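Local coordinates for endoglucanase (Clostridium thermocellum, PDB 2E4T), which hydrolyses internal beta-1,4-glucosidic bonds of cellulose and probably of xyloglucan, this chain being the family 44 glycoside hydrolase part of a longer enzyme, at residues A[17-22]-A[421-426]; A[463-468]-A[498-503]. All coordinates share one frame; numbering follows the deposited sequence. Where two conformers were deposited one is given.

Contact 1: residues A[17-22]-A[421-426]; sequences SAERKP and SVKCET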
loop_
_atom_site.group_PDB
_atom_site.type_symbol
_atom_site.label_atom_id
_atom_site.label_comp_id
_atom_site.label_asym_id
_atom_site.label_seq_id
_atom_site.Cartn_x
_atom_site.Cartn_y
_atom_site.Cartn_z
ATOM N N SER A 17 -18.151 -22.135 4.712
ATOM C CA SER A 17 -17.676 -23.064 3.698
ATOM C C SER A 17 -17.569 -22.445 2.320
ATOM O O SER A 17 -17.088 -23.112 1.393
ATOM C CB SER A 17 -18.567 -24.303 3.635
ATOM O OG SER A 17 -19.802 -23.973 2.975
ATOM N N ALA A 18 -18.085 -21.208 2.135
ATOM C CA ALA A 18 -18.289 -20.644 0.823
ATOM C C ALA A 18 -17.289 -19.515 0.556
ATOM O O ALA A 18 -16.927 -18.714 1.442
ATOM C CB ALA A 18 -19.684 -20.083 0.687
ATOM N N GLU A 19 -16.882 -19.435 -0.714
ATOM C CA GLU A 19 -16.072 -18.318 -1.196
ATOM C C GLU A 19 -14.754 -18.222 -0.431
ATOM O O GLU A 19 -14.197 -17.127 -0.317
ATOM C CB GLU A 19 -16.814 -17.006 -1.252
ATOM C CG GLU A 19 -18.082 -17.166 -2.121
ATOM C CD GLU A 19 -18.981 -15.949 -2.155
ATOM O OE1 GLU A 19 -18.657 -14.870 -1.618
ATOM O OE2 GLU A 19 -20.084 -16.055 -2.728
ATOM N N ARG A 20 -14.199 -19.346 -0.014
ATOM C CA ARG A 20 -12.958 -19.289 0.743
ATOM C C ARG A 20 -11.819 -18.825 -0.157
ATOM O O ARG A 20 -11.646 -19.339 -1.266
ATOM C CB ARG A 20 -12.581 -20.637 1.352
ATOM C CG ARG A 20 -13.537 -21.113 2.447
ATOM C CD ARG A 20 -12.999 -22.387 3.120
ATOM N NE ARG A 20 -13.854 -22.760 4.243
ATOM C CZ ARG A 20 -13.514 -23.663 5.140
ATOM N NH1 ARG A 20 -12.426 -24.381 5.027
ATOM N NH2 ARG A 20 -14.339 -23.836 6.202
ATOM N N LYS A 21 -11.018 -17.888 0.357
ATOM C CA LYS A 21 -9.887 -17.368 -0.412
ATOM C C LYS A 21 -8.867 -16.834 0.550
ATOM O O LYS A 21 -9.217 -16.198 1.547
ATOM C CB LYS A 21 -10.315 -16.389 -1.478
ATOM C CG LYS A 21 -11.092 -15.317 -0.906
ATOM C CD LYS A 21 -11.401 -14.234 -1.902
ATOM C CE LYS A 21 -12.349 -14.684 -2.999
ATOM N NZ LYS A 21 -13.720 -14.987 -2.438
ATOM N N PRO A 22 -7.573 -17.028 0.269
ATOM C CA PRO A 22 -6.563 -16.517 1.193
ATOM C C PRO A 22 -6.564 -14.969 1.189
ATOM O O PRO A 22 -6.686 -14.339 0.135
ATOM C CB PRO A 22 -5.264 -17.070 0.630
ATOM C CG PRO A 22 -5.511 -17.304 -0.813
ATOM C CD PRO A 22 -6.976 -17.726 -0.892
ATOM N N SER A 421 -10.465 -15.539 3.919
ATOM C CA SER A 421 -11.744 -14.881 3.796
ATOM C C SER A 421 -12.858 -15.881 3.533
ATOM O O SER A 421 -12.635 -16.859 2.772
ATOM C CB SER A 421 -11.631 -13.932 2.592
ATOM O OG SER A 421 -12.869 -13.291 2.287
ATOM N N VAL A 422 -14.042 -15.677 4.128
ATOM C CA VAL A 422 -15.193 -16.503 3.867
ATOM C C VAL A 422 -16.389 -15.606 3.547
ATOM O O VAL A 422 -16.419 -14.383 3.904
ATOM C CB VAL A 422 -15.540 -17.486 4.997
ATOM C CG1 VAL A 422 -14.338 -18.326 5.322
ATOM C CG2 VAL A 422 -16.057 -16.769 6.239
ATOM N N LYS A 423 -17.425 -16.200 2.943
ATOM C CA LYS A 423 -18.577 -15.427 2.516
ATOM C C LYS A 423 -19.288 -14.755 3.709
ATOM O O LYS A 423 -19.644 -15.422 4.695
ATOM C CB LYS A 423 -19.576 -16.376 1.800
ATOM C CG LYS A 423 -20.789 -15.652 1.237
ATOM C CD LYS A 423 -21.651 -16.646 0.414
ATOM C CE LYS A 423 -22.816 -15.913 -0.295
ATOM N NZ LYS A 423 -22.292 -14.873 -1.271
ATOM N N CYS A 424 -19.554 -13.444 3.557
ATOM C CA CYS A 424 -20.158 -12.668 4.644
ATOM C C CYS A 424 -20.884 -11.498 3.972
ATOM O O CYS A 424 -20.230 -10.607 3.419
ATOM C CB CYS A 424 -19.081 -12.155 5.597
ATOM S SG CYS A 424 -19.680 -11.098 6.907
ATOM N N GLU A 425 -22.212 -11.534 3.982
ATOM C CA GLU A 425 -23.038 -10.569 3.270
ATOM C C GLU A 425 -23.822 -9.736 4.262
ATOM O O GLU A 425 -24.345 -10.286 5.219
ATOM C CB GLU A 425 -23.977 -11.292 2.299
ATOM C CG GLU A 425 -23.293 -12.263 1.311
ATOM C CD GLU A 425 -22.292 -11.633 0.403
ATOM O OE1 GLU A 425 -22.337 -10.407 0.160
ATOM O OE2 GLU A 425 -21.414 -12.377 -0.118
ATOM N N THR A 426 -23.931 -8.439 4.016
ATOM C CA THR A 426 -24.771 -7.519 4.802
ATOM C C THR A 426 -25.959 -7.109 3.936
ATOM O O THR A 426 -25.780 -6.851 2.712
ATOM C CB THR A 426 -24.025 -6.284 5.298
ATOM O OG1 THR A 426 -23.305 -5.495 4.318
ATOM C CG2 THR A 426 -24.977 -5.513 6.037
HETATM O O HOH W 1 -14.905 -14.775 0.975
HETATM O O HOH W 2 -20.021 -12.622 -2.359
#
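Lys423 holds CG anti to its backbone N (chi1 -177°) and Glu19 holds CD in an extended chain (chi2 175°), and the two side chains cross obliquely, with the ammonium of one at the carboxylate of the other. The salt bridge from Lys423 NZ to Glu19 OE2 measures 2.9 Å, and the nitrogen approaches from above the carboxylate plane. The same Lys423 NZ lies 2.9 Å from Glu425 OE2, again out of plane, which makes a three-residue salt-bridge network. Glu19 OE1 and Glu425 OE2 are like-charged neighbours 4.0 Å apart; a water donates to both, and together with the shared ammonium it would be expected to ease their repulsion.

The backbones beneath this network illustrate how a long-range pairing can survive an interruption in one strand. Strand 8-22 and strand 420-426 are antiparallel neighbours in the sheet of the beta domain that accompanies the TIM-like barrel in this enzyme. Lys21 and Ser421 form a hydrogen-bonded pair, with Lys21 N to Ser421 O at 3.1 Å and Ser421 N to Lys21 O at 2.8 Å. Glu19 then takes a left-handed backbone conformation (phi 60°), and beyond it Lys423 N bonds to Ala18 O at 3.0 Å. The Glu19 carbonyl oxygen meets another acceptor, Ser421 O, and is not bonded to it. It accepts instead from a water that also hydrogen-bonds to Ser421 OG; in one of two conformers Lys21, bent at its last two torsions, also brings NZ to it. The CA-H of Arg20 adds a contact to Ser421 O.

Arg20 and Val422 run side by side, Arg20 CG lying 4.1 Å from Val422 CG1, while beyond CG the guanidinium bonds through NE to Thr16 O and through NH1 to Glu441 O.

Contact 2: residues A[463-468]-A[498-503]; sequences FSIDSS and NTFTYT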
loop_
_atom_site.group_PDB
_atom_site.type_symbol
_atom_site.label_atom_id
_atom_site.label_comp_id
_atom_site.label_asym_id
_atom_site.label_seq_id
_atom_site.Cartn_x
_atom_site.Cartn_y
_atom_site.Cartn_z
ATOM N N PHE A 463 -27.394 -11.875 12.981
ATOM C CA PHE A 463 -26.450 -12.782 12.347
ATOM C C PHE A 463 -27.030 -14.160 12.147
ATOM O O PHE A 463 -27.650 -14.722 13.062
ATOM C CB PHE A 463 -25.203 -12.942 13.219
ATOM C CG PHE A 463 -24.218 -11.804 13.128
ATOM C CD1 PHE A 463 -23.113 -11.936 12.293
ATOM C CD2 PHE A 463 -24.401 -10.604 13.799
ATOM C CE1 PHE A 463 -22.156 -10.926 12.182
ATOM C CE2 PHE A 463 -23.409 -9.598 13.700
ATOM C CZ PHE A 463 -22.305 -9.797 12.889
ATOM N N SER A 464 -26.772 -14.734 10.963
ATOM C CA SER A 464 -27.090 -16.132 10.673
ATOM C C SER A 464 -25.843 -16.728 10.030
ATOM O O SER A 464 -25.362 -16.179 9.012
ATOM C CB SER A 464 -28.264 -16.198 9.687
ATOM O OG SER A 464 -29.429 -15.617 10.195
ATOM N N ILE A 465 -25.319 -17.794 10.612
ATOM C CA ILE A 465 -24.044 -18.378 10.197
ATOM C C ILE A 465 -24.254 -19.841 9.829
ATOM O O ILE A 465 -24.851 -20.602 10.617
ATOM C CB ILE A 465 -23.023 -18.240 11.315
ATOM C CG1 ILE A 465 -22.812 -16.762 11.642
ATOM C CG2 ILE A 465 -21.703 -18.906 10.925
ATOM C CD1 ILE A 465 -22.098 -16.517 12.964
ATOM N N ASP A 466 -23.742 -20.240 8.663
ATOM C CA ASP A 466 -23.630 -21.633 8.287
ATOM C C ASP A 466 -22.184 -22.065 8.511
ATOM O O ASP A 466 -21.289 -21.508 7.861
ATOM C CB ASP A 466 -24.049 -21.787 6.840
ATOM C CG ASP A 466 -25.517 -21.486 6.586
ATOM O OD1 ASP A 466 -26.375 -21.550 7.486
ATOM O OD2 ASP A 466 -25.833 -21.216 5.412
ATOM N N SER A 467 -21.926 -23.029 9.396
ATOM C CA SER A 467 -20.577 -23.472 9.715
ATOM C C SER A 467 -20.536 -24.900 10.068
ATOM O O SER A 467 -21.575 -25.425 10.446
ATOM C CB SER A 467 -20.062 -22.699 10.907
ATOM O OG SER A 467 -18.810 -23.234 11.303
ATOM N N SER A 468 -19.372 -25.553 10.008
ATOM C CA SER A 468 -19.301 -26.950 10.485
ATOM C C SER A 468 -19.258 -27.050 12.016
ATOM O O SER A 468 -19.316 -28.147 12.573
ATOM C CB SER A 468 -18.129 -27.710 9.871
ATOM O OG SER A 468 -16.930 -27.397 10.546
ATOM N N ASN A 498 -26.393 -21.090 15.714
ATOM C CA ASN A 498 -25.499 -20.201 14.940
ATOM C C ASN A 498 -26.219 -18.941 14.460
ATOM O O ASN A 498 -25.818 -18.349 13.447
ATOM C CB ASN A 498 -24.827 -20.998 13.806
ATOM C CG ASN A 498 -23.610 -21.729 14.289
ATOM O OD1 ASN A 498 -23.100 -21.521 15.364
ATOM N ND2 ASN A 498 -23.116 -22.649 13.433
ATOM N N THR A 499 -27.192 -18.473 15.236
ATOM C CA THR A 499 -27.825 -17.182 15.040
ATOM C C THR A 499 -27.709 -16.399 16.325
ATOM O O THR A 499 -27.784 -16.961 17.433
ATOM C CB THR A 499 -29.302 -17.294 14.614
ATOM O OG1 THR A 499 -30.107 -17.709 15.749
ATOM C CG2 THR A 499 -29.487 -18.222 13.422
ATOM N N PHE A 500 -27.576 -15.083 16.206
ATOM C CA PHE A 500 -27.590 -14.195 17.363
ATOM C C PHE A 500 -27.927 -12.792 16.873
ATOM O O PHE A 500 -27.818 -12.502 15.684
ATOM C CB PHE A 500 -26.273 -14.243 18.164
ATOM C CG PHE A 500 -25.065 -13.819 17.386
ATOM C CD1 PHE A 500 -24.660 -12.474 17.373
ATOM C CD2 PHE A 500 -24.302 -14.733 16.707
ATOM C CE1 PHE A 500 -23.515 -12.071 16.710
ATOM C CE2 PHE A 500 -23.160 -14.338 16.017
ATOM C CZ PHE A 500 -22.780 -12.999 16.021
ATOM N N THR A 501 -28.294 -11.934 17.818
ATOM C CA THR A 501 -28.535 -10.533 17.526
ATOM C C THR A 501 -27.590 -9.685 18.375
ATOM O O THR A 501 -27.459 -9.913 19.578
ATOM C CB THR A 501 -29.986 -10.166 17.867
ATOM O OG1 THR A 501 -30.849 -10.945 17.019
ATOM C CG2 THR A 501 -30.276 -8.680 17.740
ATOM N N TYR A 502 -26.987 -8.661 17.734
ATOM C CA TYR A 502 -26.007 -7.860 18.405
ATOM C C TYR A 502 -26.205 -6.417 17.951
ATOM O O TYR A 502 -26.103 -6.108 16.762
ATOM C CB TYR A 502 -24.599 -8.338 18.034
ATOM C CG TYR A 502 -23.485 -7.677 18.838
ATOM C CD1 TYR A 502 -23.469 -7.753 20.240
ATOM C CD2 TYR A 502 -22.418 -7.040 18.210
ATOM C CE1 TYR A 502 -22.437 -7.217 20.987
ATOM C CE2 TYR A 502 -21.378 -6.517 18.955
ATOM C CZ TYR A 502 -21.390 -6.566 20.329
ATOM O OH TYR A 502 -20.343 -6.024 21.047
ATOM N N THR A 503 -26.546 -5.536 18.891
ATOM C CA THR A 503 -26.729 -4.129 18.604
ATOM C C THR A 503 -25.456 -3.380 18.976
ATOM O O THR A 503 -24.908 -3.543 20.074
ATOM C CB THR A 503 -27.926 -3.576 19.392
ATOM O OG1 THR A 503 -29.101 -4.259 18.911
ATOM C CG2 THR A 503 -28.052 -2.066 19.207
HETATM O O HOH W 3 -24.591 -23.381 11.041
#
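Phe463 and Phe500 pack side by side from paired strands, and their contact illustrates how two aromatic rings can fit closely without a full stack. The planes are near parallel, 14° apart, but displaced from a face-to-face stack, leaving the ring centroids 4.6 Å apart. Phe463 CB takes the central place, sitting over the face of the Phe500 ring 3.7 Å from its centroid as a CH-pi contact. In return Phe500 CZ lies over one face of the Phe463 ring, toward the rim and 3.4 Å from Phe463 CG. Phe500 achieves this with CG in the crowded position between its backbone N and carbonyl carbon (chi1 61°). Ile465 CD1 joins obliquely, 3.9 Å from Phe500 CE2, and Leu446, Ile448, Leu450 and Leu514 continue this apolar layer within the beta domain.

The two backbones are antiparallel. Phe463 and Phe500 are a hydrogen-bonded pair, with Phe463 N to Phe500 O at 2.8 Å and the reverse bond, Phe500 N to Phe463 O, longer at 3.2 Å. Ile465 N adds a bond to Asn498 O at 2.9 Å.

The other face of the sheet is looser and partly exposed. There Ser464 and Thr499 form a non-hydrogen-bonded pair whose side chains meet only loosely, Ser464 OG lying 4.1 Å from Thr499 CG2 in one of two conformers of the serine; the hydroxyl of Thr499 turns to the carbonyl of Lys496. At the end of the pairing Asn498 adopts a left-handed backbone, and its ND2 donates to a water that also donates to Ile465 O and accepts from Ser467 N. With ND2 also bonded to Lys469 O and OD1 to Tyr471 N, in residues that follow strand 459-466, the amide's orientation is set and its burial probably costs no hydrogen bond.

How the contacts relate
From the N terminus, strand 8-22 runs through the beta domain and pairs at its end with strand 420-426 in contact 1, closing a loop of 398 residues that contains the parallel strands of the TIM-like barrel. The chain then stays among beta strands, and contact 2 closes a second loop of only 29 residues by pairing strand 459-466 with 499-504, an outermost strand of the sheet. The closures lie in series, neither nesting nor crossing. They belong to the same sheet because strand 8-22 lies between 420-426 and 459-466, and their centres are about 14 Å apart. Contact 1 joins parts of the domain that precede and follow the barrel in sequence; contact 2 ties on the sheet's border.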